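Local atomic coordinates of novel antigen receptor (Ginglymostoma cirratum, PDB entry 4Q97), a protein that probably recognises antigen as the shark IgNAR antibody, the part here being its C1 domain, a constant-type immunoglobulin fold. Residues A[29-34]-A[75-80]; A[36-41]-A[94-99]; A[47-52]-A[88-93]. All blocks are in the same frame, centred on the assembly; numbering follows the deposited sequence.

From the N terminus the chain passes 29-34, then 36-41 as the same strand leaves its sheet, then 47-52 in the facing sheet, so all three contacts are open before the first one closes. Residues 75-80 return beside 29-34 and complete contact 1. Next 88-93 pairs with 47-52 to close contact 3, and directly afterwards 94-99 meets 36-41 in contact 2, whose loop therefore encloses that of contact 3. Contact 1 crosses both. Contact 1 pairs the inner strands 28-38 and 71-80 of one sheet, contact 3 the inner strands 44-49 and 89-96 of the other, and contact 2 ties the two at one end of the sandwich. The C33-C92 disulfide joins contacts 1 and 3 through the core.

Contact 1: A[29-34]-A[75-80]; sequences VQLVCL and SLLKVP
V79 packs against two neighbours on the paired strand: its CG1 lies 3.7 Å from CG1 of V29, and the branch point CG of L31 reaches the same V79 methyl obliquely. On the other face of the sheet, V32 CG2 runs beside L76 CD2 at 3.6 Å. The chain of Q30 bends at chi2 (89°), which sets CD; of the amide beyond, NE2 lies 3.2 Å from L76 CD2 and OE1 beside K78 CG. Between these two layers of side chains the antiparallel backbones are joined at the hydrogen-bonded pairs V29-V79, L31-L77 and C33-S75. Five of the six bonds are nearly straight, among them L31 N to L77 O at 2.8 Å; V29 N to V79 O is weak. The next shell differs on the two faces. L31, C33 and L77 press on W47 of the facing sheet, C33 is disulfide-bonded to C92, and S75 OG hydrogen-bonds to T60 OG1 and W47 NE1. Q30, V32 and L76 instead pack on L34 of the second subunit, and K78 NZ bonds to S67 OG there. One ladder thus serves two environments: a largely apolar face on the sandwich core and a mixed one, with Q30 and K78, at the subunit interface.

Contact 2: A[36-41]-A[94-99]; sequences SGYYPE and VSHSAT
H96 NE2 donates to the carbonyl oxygen of Y39 at 3.1 Å, the one hydrogen bond between residues 36-41 and 94-99. The N-H points well at its acceptor (161°), and that oxygen lies close to the plane of the imidazole. Seen from the carbonyl the approach is different, for NE2 stands above the plane of the peptide group. The other ring nitrogen, ND1, is bonded to N42 O just beyond the turn. Two carbonyl oxygens thus hold the ring by both nitrogens and fix its rotation, and they would probably favour the doubly protonated, charged form. CG is anti to the backbone N (chi1 -167°), directing the side chain from its strand toward 36-41. Y38 meets the ring in an offset edge-to-face arrangement: the tyrosine edge is turned toward the imidazole face, with ring centroids 6.0 Å apart and planes inclined by 70°. Y38 CB lies over that face toward its rim, 4.3 Å from the plane. At the outer margin, P40 CD touches A98 CB at 3.5 Å and also passes near H96 NE2, the proline and histidine side chains crossing at about a right angle. P40 follows a cis peptide bond, which shapes the turn that presents Y39 O. Just before it, G37 and Y38 both face F71 in a G1 beta bulge, where strand 28-38 turns its corner. A cis proline after an aromatic residue, met by the histidine of a C-x-V-x-H sequence on the cysteine-bearing strand, is characteristic of C1-set immunoglobulin domains.

Contact 3: A[47-52]-A[88-93]; sequences WQKNTK and SVYSCQ
C92 CB sits squarely over the six-membered ring of W47, 3.9 Å from its centroid and only 6° off the normal, a CH-pi contact at the non-hydrogen-bonded pair W47-C92. On the same inward face K49 runs alongside Y90, with its CG 3.6 Å from Y90 CE1. The extended lysine ends in a salt bridge to E83, whose carbonyl oxygen also takes Y90 OH and S88 OG. These are the C and F strands of the immunoglobulin sandwich, and they put the tryptophan against the C33-C92 disulfide: SG of C92 lies obliquely above the ring. The outward face is more polar and partly exposed. There Q48 CB comes 3.3 Å from S91 OG, but the Q48 and Q93 side chains cross loosely at a slant, with amide planes 35° apart, OE1 near OE1 and no hydrogen bond; Q93 NE2 has a weak bond to N102 OD1. Backbone N-H to O bonds in both directions join the strands at Q48-S91. Toward the exposed turn the side chain of N50 takes over: OD1 accepts from V89 N at 2.7 Å, while N50 N donates to V89 O at the same length, and V89 CG1 packs 3.4 Å from N50 CA.

Contact 1: A[29-34]-A[75-80]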
ATOM      1  N   VAL A  29      11.470  -8.777   0.419  1.00 41.23           N
ATOM      2  CA  VAL A  29      10.471  -8.607  -0.616  1.00 33.96           C
ATOM      3  C   VAL A  29       9.270  -8.004   0.089  1.00 29.70           C
ATOM      4  O   VAL A  29       8.916  -8.427   1.191  1.00 30.10           O
ATOM      5  CB  VAL A  29      10.178  -9.953  -1.330  1.00 35.01           C
ATOM      6  CG1 VAL A  29       8.854 -10.560  -0.894  1.00 32.52           C
ATOM      7  CG2 VAL A  29      10.206  -9.771  -2.838  1.00 33.00           C
ATOM      8  N   GLN A  30       8.685  -6.979  -0.519  1.00 27.24           N
ATOM      9  CA  GLN A  30       7.608  -6.226   0.118  1.00 27.42           C
ATOM     10  C   GLN A  30       6.248  -6.648  -0.421  1.00 25.39           C
ATOM     11  O   GLN A  30       6.010  -6.643  -1.637  1.00 24.32           O
ATOM     12  CB  GLN A  30       7.816  -4.717  -0.064  1.00 30.67           C
ATOM     13  CG  GLN A  30       6.910  -3.829   0.785  1.00 34.58           C
ATOM     14  CD  GLN A  30       7.491  -3.497   2.149  1.00 39.57           C
ATOM     15  OE1 GLN A  30       8.455  -4.130   2.605  1.00 46.63           O
ATOM     16  NE2 GLN A  30       6.901  -2.494   2.802  1.00 45.85           N
ATOM     17  N   LEU A  31       5.373  -7.031   0.502  1.00 23.88           N
ATOM     18  CA  LEU A  31       3.993  -7.358   0.183  1.00 22.16           C
ATOM     19  C   LEU A  31       3.081  -6.326   0.815  1.00 22.34           C
ATOM     20  O   LEU A  31       3.287  -5.924   1.959  1.00 22.28           O
ATOM     21  CB  LEU A  31       3.622  -8.755   0.679  1.00 22.58           C
ATOM     22  CG  LEU A  31       4.405  -9.956   0.156  1.00 24.98           C
ATOM     23  CD1 LEU A  31       3.719 -11.236   0.600  1.00 26.54           C
ATOM     24  CD2 LEU A  31       4.539  -9.930  -1.357  1.00 26.34           C
ATOM     25  N   VAL A  32       2.081  -5.893   0.055  1.00 24.28           N
ATOM     26  CA  VAL A  32       1.111  -4.930   0.542  1.00 24.69           C
ATOM     27  C   VAL A  32      -0.275  -5.565   0.535  1.00 23.79           C
ATOM     28  O   VAL A  32      -0.780  -5.980  -0.513  1.00 23.70           O
ATOM     29  CB  VAL A  32       1.100  -3.636  -0.306  1.00 26.87           C
ATOM     30  CG1 VAL A  32       0.032  -2.670   0.195  1.00 27.07           C
ATOM     31  CG2 VAL A  32       2.464  -2.963  -0.283  1.00 27.64           C
ATOM     32  N   CYS A  33      -0.880  -5.650   1.713  1.00 22.60           N
ATOM     33  CA  CYS A  33      -2.285  -6.012   1.792  1.00 22.14           C
ATOM     34  C   CYS A  33      -3.118  -4.732   1.838  1.00 20.65           C
ATOM     35  O   CYS A  33      -3.278  -4.113   2.890  1.00 21.69           O
ATOM     36  CB  CYS A  33      -2.555  -6.912   2.998  1.00 24.24           C
ATOM     37  SG  CYS A  33      -4.252  -7.513   3.119  1.00 25.99           S
ATOM     38  N   LEU A  34      -3.621  -4.331   0.674  1.00 19.26           N
ATOM     39  CA  LEU A  34      -4.475  -3.160   0.573  1.00 16.82           C
ATOM     40  C   LEU A  34      -5.917  -3.475   0.919  1.00 16.28           C
ATOM     41  O   LEU A  34      -6.526  -4.360   0.320  1.00 16.98           O
ATOM     42  CB  LEU A  34      -4.426  -2.560  -0.823  1.00 17.25           C
ATOM     43  CG  LEU A  34      -4.983  -1.147  -0.805  1.00 18.33           C
ATOM     44  CD1 LEU A  34      -4.091  -0.243   0.033  1.00 20.07           C
ATOM     45  CD2 LEU A  34      -5.092  -0.650  -2.226  1.00 22.07           C
ATOM     46  N   SER A  75      -1.609  -2.988   4.993  1.00 25.79           N
ATOM     47  CA  SER A  75      -0.810  -3.826   5.875  1.00 26.42           C
ATOM     48  C   SER A  75       0.457  -4.248   5.145  1.00 28.11           C
ATOM     49  O   SER A  75       0.397  -4.855   4.069  1.00 33.32           O
ATOM     50  CB  SER A  75      -1.596  -5.045   6.354  1.00 26.36           C
ATOM     51  OG  SER A  75      -0.875  -5.729   7.366  1.00 26.51           O
ATOM     52  N   LEU A  76       1.600  -3.925   5.742  1.00 28.24           N
ATOM     53  CA  LEU A  76       2.897  -4.076   5.091  1.00 28.93           C
ATOM     54  C   LEU A  76       3.737  -5.199   5.685  1.00 30.35           C
ATOM     55  O   LEU A  76       4.083  -5.164   6.866  1.00 30.34           O
ATOM     56  CB  LEU A  76       3.668  -2.760   5.184  1.00 29.08           C
ATOM     57  CG  LEU A  76       3.199  -1.655   4.247  1.00 31.16           C
ATOM     58  CD1 LEU A  76       3.602  -0.282   4.764  1.00 28.34           C
ATOM     59  CD2 LEU A  76       3.771  -1.917   2.865  1.00 33.70           C
ATOM     60  N   LEU A  77       4.068  -6.183   4.853  1.00 29.84           N
ATOM     61  CA  LEU A  77       4.915  -7.289   5.270  1.00 32.04           C
ATOM     62  C   LEU A  77       6.188  -7.354   4.434  1.00 34.64           C
ATOM     63  O   LEU A  77       6.135  -7.368   3.197  1.00 33.99           O
ATOM     64  CB  LEU A  77       4.156  -8.619   5.205  1.00 31.21           C
ATOM     65  CG  LEU A  77       4.946  -9.920   5.427  1.00 32.16           C
ATOM     66  CD1 LEU A  77       5.357 -10.098   6.882  1.00 34.45           C
ATOM     67  CD2 LEU A  77       4.146 -11.124   4.957  1.00 33.27           C
ATOM     68  N   LYS A  78       7.328  -7.374   5.124  1.00 37.66           N
ATOM     69  CA  LYS A  78       8.609  -7.651   4.486  1.00 39.28           C
ATOM     70  C   LYS A  78       8.860  -9.138   4.628  1.00 37.83           C
ATOM     71  O   LYS A  78       8.932  -9.654   5.750  1.00 42.67           O
ATOM     72  CB  LYS A  78       9.752  -6.892   5.161  1.00 40.76           C
ATOM     73  CG  LYS A  78       9.393  -5.526   5.719  1.00 43.30           C
ATOM     74  CD  LYS A  78      10.594  -4.924   6.427  1.00 45.23           C
ATOM     75  CE  LYS A  78      10.191  -4.192   7.699  1.00 47.80           C
ATOM     76  NZ  LYS A  78      11.330  -4.114   8.661  1.00 43.77           N
ATOM     77  N   VAL A  79       8.971  -9.832   3.501  1.00 34.89           N
ATOM     78  CA  VAL A  79       9.309 -11.251   3.529  1.00 37.77           C
ATOM     79  C   VAL A  79      10.719 -11.492   2.986  1.00 36.82           C
ATOM     80  O   VAL A  79      11.072 -10.983   1.923  1.00 38.03           O
ATOM     81  CB  VAL A  79       8.224 -12.145   2.856  1.00 41.70           C
ATOM     82  CG1 VAL A  79       7.119 -11.305   2.233  1.00 43.08           C
ATOM     83  CG2 VAL A  79       8.817 -13.109   1.836  1.00 45.32           C
ATOM     84  N   PRO A  80      11.545 -12.231   3.748  1.00 38.63           N
ATOM     85  CA  PRO A  80      12.840 -12.718   3.289  1.00 39.56           C
ATOM     86  C   PRO A  80      12.806 -13.190   1.829  1.00 40.35           C
ATOM     87  O   PRO A  80      11.936 -13.978   1.455  1.00 42.07           O
ATOM     88  CB  PRO A  80      13.111 -13.898   4.231  1.00 39.04           C
ATOM     89  CG  PRO A  80      12.280 -13.640   5.457  1.00 38.56           C
ATOM     90  CD  PRO A  80      11.376 -12.466   5.193  1.00 38.80           C
TER

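Contact 2: A[36-41]-A[94-99]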
ATOM      1  N   SER A  36      -9.422  -1.396   1.325  1.00 17.11           N
ATOM      2  CA  SER A  36     -10.057  -0.109   1.041  1.00 18.13           C
ATOM      3  C   SER A  36     -11.563  -0.231   0.870  1.00 18.87           C
ATOM      4  O   SER A  36     -12.061  -1.264   0.427  1.00 22.01           O
ATOM      5  CB  SER A  36      -9.453   0.489  -0.231  1.00 17.80           C
ATOM      6  OG  SER A  36      -9.564  -0.422  -1.304  1.00 17.60           O
ATOM      7  N   GLY A  37     -12.287   0.826   1.214  1.00 19.82           N
ATOM      8  CA  GLY A  37     -13.713   0.909   0.900  1.00 21.60           C
ATOM      9  C   GLY A  37     -14.632   0.286   1.926  1.00 21.44           C
ATOM     10  O   GLY A  37     -15.768  -0.098   1.611  1.00 22.84           O
ATOM     11  N   TYR A  38     -14.148   0.198   3.160  1.00 21.42           N
ATOM     12  CA  TYR A  38     -14.925  -0.382   4.241  1.00 22.39           C
ATOM     13  C   TYR A  38     -15.448   0.679   5.206  1.00 24.32           C
ATOM     14  O   TYR A  38     -14.791   1.696   5.463  1.00 27.62           O
ATOM     15  CB  TYR A  38     -14.118  -1.457   4.981  1.00 23.02           C
ATOM     16  CG  TYR A  38     -12.840  -0.951   5.609  1.00 23.87           C
ATOM     17  CD1 TYR A  38     -12.807  -0.571   6.945  1.00 25.69           C
ATOM     18  CD2 TYR A  38     -11.660  -0.860   4.870  1.00 24.63           C
ATOM     19  CE1 TYR A  38     -11.639  -0.102   7.527  1.00 27.59           C
ATOM     20  CE2 TYR A  38     -10.486  -0.392   5.447  1.00 26.10           C
ATOM     21  CZ  TYR A  38     -10.485  -0.010   6.774  1.00 27.17           C
ATOM     22  OH  TYR A  38      -9.332   0.453   7.363  1.00 29.29           O
ATOM     23  N   TYR A  39     -16.650   0.431   5.713  1.00 25.75           N
ATOM     24  CA  TYR A  39     -17.283   1.264   6.727  1.00 27.82           C
ATOM     25  C   TYR A  39     -18.118   0.341   7.613  1.00 30.17           C
ATOM     26  O   TYR A  39     -18.847  -0.504   7.086  1.00 30.01           O
ATOM     27  CB  TYR A  39     -18.184   2.325   6.085  1.00 27.85           C
ATOM     28  CG  TYR A  39     -18.726   3.319   7.085  1.00 28.53           C
ATOM     29  CD1 TYR A  39     -18.062   4.516   7.329  1.00 30.34           C
ATOM     30  CD2 TYR A  39     -19.888   3.051   7.811  1.00 29.14           C
ATOM     31  CE1 TYR A  39     -18.541   5.424   8.255  1.00 33.41           C
ATOM     32  CE2 TYR A  39     -20.372   3.953   8.747  1.00 32.02           C
ATOM     33  CZ  TYR A  39     -19.693   5.140   8.959  1.00 33.73           C
ATOM     34  OH  TYR A  39     -20.159   6.054   9.872  1.00 37.13           O
ATOM     35  N   PRO A  40     -18.005   0.470   8.955  1.00 31.11           N
ATOM     36  CA  PRO A  40     -17.127   1.309   9.787  1.00 33.42           C
ATOM     37  C   PRO A  40     -15.652   0.907   9.685  1.00 35.60           C
ATOM     38  O   PRO A  40     -15.309   0.027   8.896  1.00 36.69           O
ATOM     39  CB  PRO A  40     -17.639   1.045  11.211  1.00 34.01           C
ATOM     40  CG  PRO A  40     -19.025   0.538  11.042  1.00 31.63           C
ATOM     41  CD  PRO A  40     -18.964  -0.276   9.789  1.00 31.42           C
ATOM     42  N   GLU A  41     -14.796   1.548  10.477  1.00 37.85           N
ATOM     43  CA  GLU A  41     -13.350   1.302  10.424  1.00 40.84           C
ATOM     44  C   GLU A  41     -12.918  -0.082  10.944  1.00 39.64           C
ATOM     45  O   GLU A  41     -12.016  -0.694  10.380  1.00 41.59           O
ATOM     46  CB  GLU A  41     -12.585   2.430  11.132  1.00 44.52           C
ATOM     47  CG  GLU A  41     -12.789   2.496  12.635  1.00 48.40           C
ATOM     48  CD  GLU A  41     -13.014   3.913  13.125  1.00 52.60           C
ATOM     49  OE1 GLU A  41     -14.170   4.231  13.475  1.00 56.94           O
ATOM     50  OE2 GLU A  41     -12.047   4.707  13.149  1.00 51.74           O
ATOM     51  N   VAL A  94      -8.755 -10.484   6.014  1.00 33.01           N
ATOM     52  CA  VAL A  94      -9.409  -9.277   6.522  1.00 30.62           C
ATOM     53  C   VAL A  94     -10.813  -9.562   7.071  1.00 30.74           C
ATOM     54  O   VAL A  94     -11.674 -10.112   6.374  1.00 30.94           O
ATOM     55  CB  VAL A  94      -9.492  -8.168   5.450  1.00 29.57           C
ATOM     56  CG1 VAL A  94      -9.966  -6.863   6.082  1.00 26.92           C
ATOM     57  CG2 VAL A  94      -8.144  -7.973   4.761  1.00 28.61           C
ATOM     58  N   SER A  95     -11.029  -9.171   8.325  1.00 30.50           N
ATOM     59  CA  SER A  95     -12.304  -9.374   9.001  1.00 33.22           C
ATOM     60  C   SER A  95     -13.019  -8.066   9.264  1.00 30.53           C
ATOM     61  O   SER A  95     -12.416  -7.100   9.732  1.00 27.17           O
ATOM     62  CB  SER A  95     -12.114 -10.123  10.321  1.00 38.82           C
ATOM     63  OG  SER A  95     -12.828 -11.345  10.310  1.00 44.74           O
ATOM     64  N   HIS A  96     -14.316  -8.056   8.968  1.00 29.50           N
ATOM     65  CA  HIS A  96     -15.155  -6.884   9.144  1.00 29.24           C
ATOM     66  C   HIS A  96     -16.479  -7.345   9.739  1.00 31.40           C
ATOM     67  O   HIS A  96     -17.377  -7.789   9.023  1.00 29.78           O
ATOM     68  CB  HIS A  96     -15.349  -6.173   7.799  1.00 26.46           C
ATOM     69  CG  HIS A  96     -15.941  -4.802   7.912  1.00 25.75           C
ATOM     70  ND1 HIS A  96     -15.360  -3.798   8.656  1.00 25.34           N
ATOM     71  CD2 HIS A  96     -17.051  -4.263   7.357  1.00 24.80           C
ATOM     72  CE1 HIS A  96     -16.097  -2.705   8.565  1.00 25.58           C
ATOM     73  NE2 HIS A  96     -17.127  -2.961   7.780  1.00 24.38           N
ATOM     74  N   SER A  97     -16.578  -7.259  11.063  1.00 38.75           N
ATOM     75  CA  SER A  97     -17.749  -7.746  11.791  1.00 44.25           C
ATOM     76  C   SER A  97     -19.054  -7.109  11.326  1.00 42.91           C
ATOM     77  O   SER A  97     -20.052  -7.808  11.142  1.00 50.01           O
ATOM     78  CB  SER A  97     -17.582  -7.530  13.293  1.00 46.97           C
ATOM     79  OG  SER A  97     -18.710  -8.020  13.997  1.00 51.84           O
ATOM     80  N   ALA A  98     -19.039  -5.791  11.129  1.00 37.63           N
ATOM     81  CA  ALA A  98     -20.253  -5.038  10.811  1.00 35.96           C
ATOM     82  C   ALA A  98     -20.938  -5.532   9.537  1.00 34.58           C
ATOM     83  O   ALA A  98     -22.145  -5.362   9.362  1.00 37.14           O
ATOM     84  CB  ALA A  98     -19.948  -3.552  10.717  1.00 34.09           C
ATOM     85  N   THR A  99     -20.154  -6.151   8.661  1.00 31.43           N
ATOM     86  CA  THR A  99     -20.655  -6.702   7.407  1.00 29.06           C
ATOM     87  C   THR A  99     -20.623  -8.235   7.430  1.00 30.03           C
ATOM     88  O   THR A  99     -20.982  -8.882   6.443  1.00 27.60           O
ATOM     89  CB  THR A  99     -19.860  -6.147   6.200  1.00 28.63           C
ATOM     90  OG1 THR A  99     -20.464  -6.576   4.978  1.00 31.91           O
ATOM     91  CG2 THR A  99     -18.425  -6.629   6.220  1.00 26.41           C
TER

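Contact 3: A[47-52]-A[88-93]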
ATOM      1  N   TRP A  47      -1.869 -12.228   8.707  1.00 33.75           N
ATOM      2  CA  TRP A  47      -1.063 -12.782   7.633  1.00 33.34           C
ATOM      3  C   TRP A  47      -0.801 -14.257   7.851  1.00 36.85           C
ATOM      4  O   TRP A  47      -0.668 -14.708   8.992  1.00 34.75           O
ATOM      5  CB  TRP A  47       0.281 -12.070   7.582  1.00 32.57           C
ATOM      6  CG  TRP A  47       0.218 -10.680   7.072  1.00 30.68           C
ATOM      7  CD1 TRP A  47       0.019  -9.547   7.804  1.00 31.22           C
ATOM      8  CD2 TRP A  47       0.371 -10.261   5.711  1.00 29.11           C
ATOM      9  NE1 TRP A  47       0.036  -8.444   6.982  1.00 31.41           N
ATOM     10  CE2 TRP A  47       0.251  -8.854   5.692  1.00 29.80           C
ATOM     11  CE3 TRP A  47       0.595 -10.938   4.505  1.00 28.20           C
ATOM     12  CZ2 TRP A  47       0.350  -8.106   4.509  1.00 27.11           C
ATOM     13  CZ3 TRP A  47       0.696 -10.191   3.329  1.00 28.08           C
ATOM     14  CH2 TRP A  47       0.572  -8.790   3.344  1.00 25.41           C
ATOM     15  N   GLN A  48      -0.714 -14.996   6.747  1.00 42.14           N
ATOM     16  CA  GLN A  48      -0.320 -16.404   6.766  1.00 50.19           C
ATOM     17  C   GLN A  48       0.739 -16.708   5.716  1.00 49.94           C
ATOM     18  O   GLN A  48       0.818 -16.034   4.687  1.00 47.29           O
ATOM     19  CB  GLN A  48      -1.518 -17.328   6.535  1.00 54.14           C
ATOM     20  CG  GLN A  48      -2.333 -17.637   7.778  1.00 62.06           C
ATOM     21  CD  GLN A  48      -3.729 -17.053   7.730  1.00 69.09           C
ATOM     22  OE1 GLN A  48      -4.696 -17.724   8.092  1.00 71.62           O
ATOM     23  NE2 GLN A  48      -3.847 -15.806   7.277  1.00 67.00           N
ATOM     24  N   LYS A  49       1.553 -17.720   6.003  1.00 53.98           N
ATOM     25  CA  LYS A  49       2.458 -18.314   5.027  1.00 58.09           C
ATOM     26  C   LYS A  49       2.170 -19.813   4.924  1.00 60.64           C
ATOM     27  O   LYS A  49       2.138 -20.511   5.942  1.00 65.97           O
ATOM     28  CB  LYS A  49       3.918 -18.089   5.432  1.00 59.67           C
ATOM     29  CG  LYS A  49       4.927 -18.686   4.464  1.00 62.58           C
ATOM     30  CD  LYS A  49       6.286 -18.849   5.117  1.00 69.01           C
ATOM     31  CE  LYS A  49       7.121 -19.876   4.373  1.00 71.11           C
ATOM     32  NZ  LYS A  49       8.232 -20.392   5.216  1.00 67.93           N
ATOM     33  N   ASN A  50       1.958 -20.296   3.700  1.00 58.82           N
ATOM     34  CA  ASN A  50       1.728 -21.725   3.437  1.00 66.14           C
ATOM     35  C   ASN A  50       0.747 -22.402   4.393  1.00 63.46           C
ATOM     36  O   ASN A  50       1.068 -23.439   4.978  1.00 55.16           O
ATOM     37  CB  ASN A  50       3.059 -22.497   3.426  1.00 74.84           C
ATOM     38  CG  ASN A  50       3.612 -22.695   2.029  1.00 83.23           C
ATOM     39  OD1 ASN A  50       3.777 -21.742   1.273  1.00 86.08           O
ATOM     40  ND2 ASN A  50       3.912 -23.943   1.685  1.00 90.07           N
ATOM     41  N   THR A  51      -0.444 -21.816   4.537  1.00 63.03           N
ATOM     42  CA  THR A  51      -1.463 -22.256   5.507  1.00 67.42           C
ATOM     43  C   THR A  51      -1.234 -21.619   6.882  1.00 74.02           C
ATOM     44  O   THR A  51      -2.148 -21.024   7.457  1.00 74.65           O
ATOM     45  CB  THR A  51      -1.529 -23.800   5.664  1.00 70.60           C
ATOM     46  OG1 THR A  51      -1.612 -24.422   4.375  1.00 72.52           O
ATOM     47  CG2 THR A  51      -2.727 -24.226   6.513  1.00 71.32           C
ATOM     48  N   LYS A  52      -0.008 -21.744   7.389  1.00 77.71           N
ATOM     49  CA  LYS A  52       0.338 -21.356   8.761  1.00 78.64           C
ATOM     50  C   LYS A  52       0.530 -19.846   8.933  1.00 70.56           C
ATOM     51  O   LYS A  52       1.029 -19.167   8.036  1.00 64.80           O
ATOM     52  CB  LYS A  52       1.599 -22.100   9.227  1.00 82.90           C
ATOM     53  CG  LYS A  52       1.570 -23.612   9.023  1.00 86.99           C
ATOM     54  CD  LYS A  52       0.776 -24.327  10.108  1.00 92.50           C
ATOM     55  CE  LYS A  52       0.598 -25.801   9.774  1.00 96.10           C
ATOM     56  NZ  LYS A  52      -0.201 -26.517  10.807  1.00 94.16           N
ATOM     57  N   SER A  88       6.454 -20.435  -1.640  1.00 74.23           N
ATOM     58  CA  SER A  88       5.641 -20.084  -0.482  1.00 67.44           C
ATOM     59  C   SER A  88       4.403 -19.317  -0.922  1.00 64.70           C
ATOM     60  O   SER A  88       4.465 -18.499  -1.843  1.00 69.33           O
ATOM     61  CB  SER A  88       6.438 -19.231   0.516  1.00 62.51           C
ATOM     62  OG  SER A  88       7.444 -19.978   1.182  1.00 58.03           O
ATOM     63  N   VAL A  89       3.278 -19.602  -0.274  1.00 60.88           N
ATOM     64  CA  VAL A  89       2.063 -18.823  -0.477  1.00 52.95           C
ATOM     65  C   VAL A  89       1.856 -17.917   0.718  1.00 46.09           C
ATOM     66  O   VAL A  89       1.794 -18.374   1.858  1.00 48.63           O
ATOM     67  CB  VAL A  89       0.803 -19.698  -0.707  1.00 54.70           C
ATOM     68  CG1 VAL A  89       0.622 -20.737   0.392  1.00 59.46           C
ATOM     69  CG2 VAL A  89      -0.442 -18.829  -0.838  1.00 48.08           C
ATOM     70  N   TYR A  90       1.762 -16.624   0.449  1.00 42.35           N
ATOM     71  CA  TYR A  90       1.425 -15.678   1.488  1.00 39.63           C
ATOM     72  C   TYR A  90       0.004 -15.192   1.284  1.00 34.30           C
ATOM     73  O   TYR A  90      -0.415 -14.904   0.160  1.00 32.43           O
ATOM     74  CB  TYR A  90       2.407 -14.514   1.494  1.00 42.18           C
ATOM     75  CG  TYR A  90       3.811 -14.912   1.880  1.00 44.47           C
ATOM     76  CD1 TYR A  90       4.212 -14.910   3.214  1.00 48.10           C
ATOM     77  CD2 TYR A  90       4.739 -15.293   0.914  1.00 42.42           C
ATOM     78  CE1 TYR A  90       5.498 -15.271   3.575  1.00 50.95           C
ATOM     79  CE2 TYR A  90       6.028 -15.660   1.265  1.00 45.12           C
ATOM     80  CZ  TYR A  90       6.401 -15.647   2.597  1.00 50.49           C
ATOM     81  OH  TYR A  90       7.677 -16.007   2.960  1.00 54.04           O
ATOM     82  N   SER A  91      -0.736 -15.132   2.382  1.00 31.38           N
ATOM     83  CA  SER A  91      -2.097 -14.632   2.365  1.00 30.64           C
ATOM     84  C   SER A  91      -2.284 -13.640   3.504  1.00 28.76           C
ATOM     85  O   SER A  91      -1.718 -13.814   4.582  1.00 28.43           O
ATOM     86  CB  SER A  91      -3.100 -15.789   2.482  1.00 31.30           C
ATOM     87  OG  SER A  91      -2.966 -16.483   3.719  1.00 32.54           O
ATOM     88  N   CYS A  92      -3.037 -12.575   3.241  1.00 28.15           N
ATOM     89  CA  CYS A  92      -3.592 -11.756   4.308  1.00 28.44           C
ATOM     90  C   CYS A  92      -5.095 -12.010   4.364  1.00 30.07           C
ATOM     91  O   CYS A  92      -5.741 -12.311   3.347  1.00 26.75           O
ATOM     92  CB  CYS A  92      -3.290 -10.260   4.120  1.00 29.22           C
ATOM     93  SG  CYS A  92      -4.146  -9.508   2.721  1.00 29.30           S
ATOM     94  N   GLN A  93      -5.633 -11.891   5.570  1.00 32.91           N
ATOM     95  CA  GLN A  93      -7.023 -12.174   5.841  1.00 34.49           C
ATOM     96  C   GLN A  93      -7.618 -10.948   6.529  1.00 35.25           C
ATOM     97  O   GLN A  93      -7.042 -10.424   7.488  1.00 34.51           O
ATOM     98  CB  GLN A  93      -7.129 -13.437   6.702  1.00 40.07           C
ATOM     99  CG  GLN A  93      -8.540 -13.972   6.892  1.00 47.47           C
ATOM    100  CD  GLN A  93      -8.649 -15.478   6.691  1.00 54.03           C
ATOM    101  OE1 GLN A  93      -7.692 -16.224   6.905  1.00 55.35           O
ATOM    102  NE2 GLN A  93      -9.827 -15.929   6.275  1.00 49.91           N
TER